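Local coordinates for response regulator receiver protein (Pseudoalteromonas atlantica T6c, PDB 3KTO) that probably serves as a CheY-like receiver module in two-component-type signalling that regulates transcription, at residues E40-R44 with Q45-D49; V96-R100 with A101-D105. All blocks are in the same frame, centred on the assembly; numbering follows the deposited sequence.

How the interactions relate
Both contacts show how a helix of a CheY-like receiver domain ends and its chain turns toward a strand of the parallel sheet. Interaction 1 comes earlier in the sequence, where helix 39-42 gives way to the loop leading into strand 51-57, the central one of the five. Interaction 2 follows at the end of helix 92-100, ahead of edge strand 105-108. Their centres lie 21 Å apart and their nearest atoms about 13 Å, without touching. The two helix ends are built differently: a type I turn in the first, a Schellman motif in the second. Helix 66-76 lies between them in sequence and meets side chains from both, so two separate helix-to-strand connections share one neighbour.

Interaction 1. Residues E40-R44 with Q45-D49; sequences ESFMR and QQISD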
# COMPACT_ATOMS: atom_id res chain seq x y z
N GLU A 40 4.78 -19.55 4.08
CA GLU A 40 5.68 -20.64 3.74
C GLU A 40 6.90 -20.61 4.66
O GLU A 40 7.29 -21.63 5.23
CB GLU A 40 6.11 -20.52 2.28
CG GLU A 40 7.12 -21.56 1.85
CD GLU A 40 7.64 -21.30 0.45
OE1 GLU A 40 8.25 -20.24 0.23
OE2 GLU A 40 7.44 -22.17 -0.42
N SER A 41 7.50 -19.43 4.81
CA SER A 41 8.67 -19.27 5.66
C SER A 41 8.36 -19.59 7.12
O SER A 41 9.15 -20.25 7.80
CB SER A 41 9.21 -17.84 5.55
OG SER A 41 10.33 -17.68 6.39
N PHE A 42 7.22 -19.11 7.61
CA PHE A 42 6.85 -19.37 8.99
C PHE A 42 6.58 -20.85 9.24
O PHE A 42 6.87 -21.37 10.32
CB PHE A 42 5.59 -18.61 9.40
CG PHE A 42 5.11 -18.96 10.77
CD1 PHE A 42 5.80 -18.51 11.90
CD2 PHE A 42 4.01 -19.80 10.94
CE1 PHE A 42 5.40 -18.89 13.18
CE2 PHE A 42 3.61 -20.19 12.22
CZ PHE A 42 4.31 -19.73 13.34
N MSE A 43 6.01 -21.53 8.25
CA MSE A 43 5.69 -22.95 8.39
C MSE A 43 6.92 -23.84 8.48
O MSE A 43 6.80 -25.03 8.77
CB MSE A 43 4.79 -23.41 7.24
CG MSE A 43 3.38 -22.87 7.33
SE MSE A 43 2.53 -23.33 8.99
CE MSE A 43 1.01 -24.28 8.24
N ARG A 44 8.10 -23.27 8.24
CA ARG A 44 9.35 -24.03 8.32
C ARG A 44 9.94 -23.82 9.71
O ARG A 44 10.94 -24.43 10.07
CB ARG A 44 10.35 -23.53 7.28
CG ARG A 44 10.07 -23.94 5.86
CD ARG A 44 11.07 -23.29 4.92
NE ARG A 44 11.06 -23.86 3.58
CZ ARG A 44 9.98 -23.96 2.81
NH1 ARG A 44 8.81 -23.52 3.25
NH2 ARG A 44 10.08 -24.49 1.60
N GLN A 45 9.31 -22.94 10.47
CA GLN A 45 9.76 -22.60 11.81
C GLN A 45 9.27 -23.55 12.88
O GLN A 45 8.09 -23.85 12.96
CB GLN A 45 9.31 -21.18 12.15
CG GLN A 45 9.66 -20.71 13.55
CD GLN A 45 11.16 -20.62 13.77
OE1 GLN A 45 11.87 -20.02 12.97
NE2 GLN A 45 11.63 -21.21 14.86
N GLN A 46 10.20 -24.03 13.70
CA GLN A 46 9.84 -24.92 14.79
C GLN A 46 9.23 -24.03 15.87
O GLN A 46 9.94 -23.28 16.54
CB GLN A 46 11.10 -25.63 15.33
CG GLN A 46 11.00 -27.15 15.39
CD GLN A 46 9.99 -27.66 16.41
OE1 GLN A 46 9.86 -28.87 16.62
NE2 GLN A 46 9.28 -26.74 17.05
N ILE A 47 7.92 -24.11 16.03
CA ILE A 47 7.24 -23.29 17.02
C ILE A 47 7.87 -23.49 18.39
O ILE A 47 7.83 -24.59 18.94
CB ILE A 47 5.74 -23.61 17.09
CG1 ILE A 47 5.11 -23.42 15.70
CG2 ILE A 47 5.06 -22.69 18.10
CD1 ILE A 47 3.61 -23.57 15.66
N SER A 48 8.46 -22.42 18.91
CA SER A 48 9.13 -22.46 20.20
C SER A 48 8.20 -22.53 21.40
O SER A 48 7.07 -22.03 21.37
CB SER A 48 10.03 -21.22 20.34
OG SER A 48 10.61 -21.17 21.63
N ASP A 49 8.68 -23.16 22.47
CA ASP A 49 7.90 -23.30 23.69
C ASP A 49 7.86 -21.96 24.43
O ASP A 49 7.11 -21.79 25.39
CB ASP A 49 8.49 -24.38 24.60
CG ASP A 49 8.18 -25.79 24.11
OD1 ASP A 49 6.99 -26.18 24.15
OD2 ASP A 49 9.12 -26.49 23.67
O HOH W 1 5.67 -23.11 12.32
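F42 and Q45 meet where helix 39-42 of the receiver domain gives way to a loop, and the chain reverses through a type I beta turn from F42 to Q45. The turn is closed by the amide N of Q45, which donates to F42 O at 2.9 Å. That same oxygen accepts a water proton as well, and the water also donates to Q45 O, tying the two carbonyls together. The water oxygen sits 3.6 Å above the plane of the F42 ring, displaced toward the rim.

The F42 side chain leaves CA away from the loop, yet its ring reaches back to it: CD1 lies 4.4 Å from Q45 CB, and CZ lies 4.5 Å from I47 CG1, both approaches oblique. Elsewhere the buried ring meets F36 and Y10 edge-to-face and touches L74 of helix 66-76. Q45 carries CG anti to its N (chi1 177°), then bends at chi2, which brings its amide to the loop side, where NE2 donates to Q46 O. R44 runs the other way, extended back along the helix, until NH1 reaches E40 O at 3.1 Å, the oxygen lying close to the guanidinium plane.

Interaction 2. Residues V96-R100 with A101-D105; sequences VRAMR and ASAAD
M99, a selenomethionine, bends its side chain toward A103, beyond the end of helix 92-100. From CB, CG lies beside the backbone N and anti to the carbonyl carbon (chi1 -62°), and further bends at chi2 and chi3 hook the chain toward the loop. M99 SE lies 4.0 Å from A103 O, and M99 CE lies 3.5 Å from A103 CB, tighter than an ordinary carbon-carbon contact. The M99 side chain also touches F106 of strand 105-108. A103 CB points toward the helix and meets A98 O at 3.3 Å as well as M99 CE, while the A98 and A103 methyls pack more loosely.

The backbone turn itself is held by hydrogen bonds. A103 N donates to A98 O at 3.2 Å, and S102 N donates to M99 O at 3.0 Å. A98 O also receives a weak bond from A101 N, whose other weak bond goes to R97 O. A water donates to both M99 O and A103 O, bridging helix and loop. R97, outside this cluster, extends to salt bridges with E72 and D65, and A101 packs on L71 of helix 66-76. With S102 at positive phi as the C-prime residue, the paired A103-to-A98 and S102-to-M99 bonds define a Schellman motif, here ending the helix before the edge strand of the receiver fold.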
# COMPACT_ATOMS: atom_id res chain seq x y z
N VAL A 96 -14.81 -10.90 10.04
CA VAL A 96 -15.61 -11.95 10.65
C VAL A 96 -14.88 -13.30 10.58
O VAL A 96 -14.87 -14.05 11.55
CB VAL A 96 -17.00 -12.07 9.95
CG1 VAL A 96 -17.76 -13.29 10.47
CG2 VAL A 96 -17.82 -10.80 10.20
N ARG A 97 -14.29 -13.61 9.44
CA ARG A 97 -13.56 -14.86 9.31
C ARG A 97 -12.41 -14.90 10.33
O ARG A 97 -12.12 -15.94 10.92
CB ARG A 97 -13.01 -14.99 7.89
CG ARG A 97 -12.21 -16.24 7.67
CD ARG A 97 -11.72 -16.33 6.23
NE ARG A 97 -11.01 -17.59 6.01
CZ ARG A 97 -10.57 -17.99 4.83
NH1 ARG A 97 -10.76 -17.24 3.75
NH2 ARG A 97 -9.94 -19.15 4.73
N ALA A 98 -11.77 -13.76 10.53
CA ALA A 98 -10.67 -13.64 11.47
C ALA A 98 -11.14 -13.95 12.88
O ALA A 98 -10.50 -14.72 13.60
CB ALA A 98 -10.09 -12.24 11.42
N MSE A 99 -12.27 -13.36 13.28
CA MSE A 99 -12.79 -13.60 14.62
C MSE A 99 -13.20 -15.06 14.80
O MSE A 99 -12.97 -15.64 15.86
CB MSE A 99 -13.95 -12.64 14.93
CG MSE A 99 -13.57 -11.14 14.93
SE MSE A 99 -11.88 -10.68 15.80
CE MSE A 99 -10.75 -10.99 14.33
N ARG A 100 -13.80 -15.67 13.78
CA ARG A 100 -14.18 -17.08 13.89
C ARG A 100 -12.94 -17.97 13.93
O ARG A 100 -13.00 -19.11 14.38
CB ARG A 100 -15.06 -17.49 12.72
CG ARG A 100 -16.50 -17.04 12.86
CD ARG A 100 -17.31 -17.32 11.62
NE ARG A 100 -18.73 -17.06 11.84
CZ ARG A 100 -19.58 -16.75 10.87
NH1 ARG A 100 -19.15 -16.67 9.62
NH2 ARG A 100 -20.85 -16.52 11.15
N ALA A 101 -11.82 -17.45 13.44
CA ALA A 101 -10.58 -18.21 13.42
C ALA A 101 -9.86 -18.08 14.76
O ALA A 101 -8.70 -18.47 14.90
CB ALA A 101 -9.69 -17.74 12.28
N SER A 102 -10.56 -17.49 15.73
CA SER A 102 -10.07 -17.27 17.09
C SER A 102 -9.11 -16.11 17.32
O SER A 102 -8.48 -16.03 18.37
CB SER A 102 -9.42 -18.55 17.64
OG SER A 102 -8.08 -18.66 17.19
N ALA A 103 -8.98 -15.21 16.35
CA ALA A 103 -8.09 -14.07 16.52
C ALA A 103 -8.46 -13.31 17.80
O ALA A 103 -9.64 -13.14 18.10
CB ALA A 103 -8.20 -13.14 15.32
N ALA A 104 -7.45 -12.87 18.55
CA ALA A 104 -7.70 -12.12 19.79
C ALA A 104 -8.17 -10.71 19.45
O ALA A 104 -8.92 -10.10 20.20
CB ALA A 104 -6.43 -12.06 20.64
N ASP A 105 -7.72 -10.19 18.31
CA ASP A 105 -8.12 -8.86 17.85
C ASP A 105 -7.82 -8.74 16.36
O ASP A 105 -7.02 -9.50 15.82
CB ASP A 105 -7.38 -7.76 18.65
CG ASP A 105 -8.06 -6.39 18.55
OD1 ASP A 105 -9.23 -6.32 18.14
OD2 ASP A 105 -7.42 -5.37 18.89
O HOH W 2 -12.03 -14.58 18.15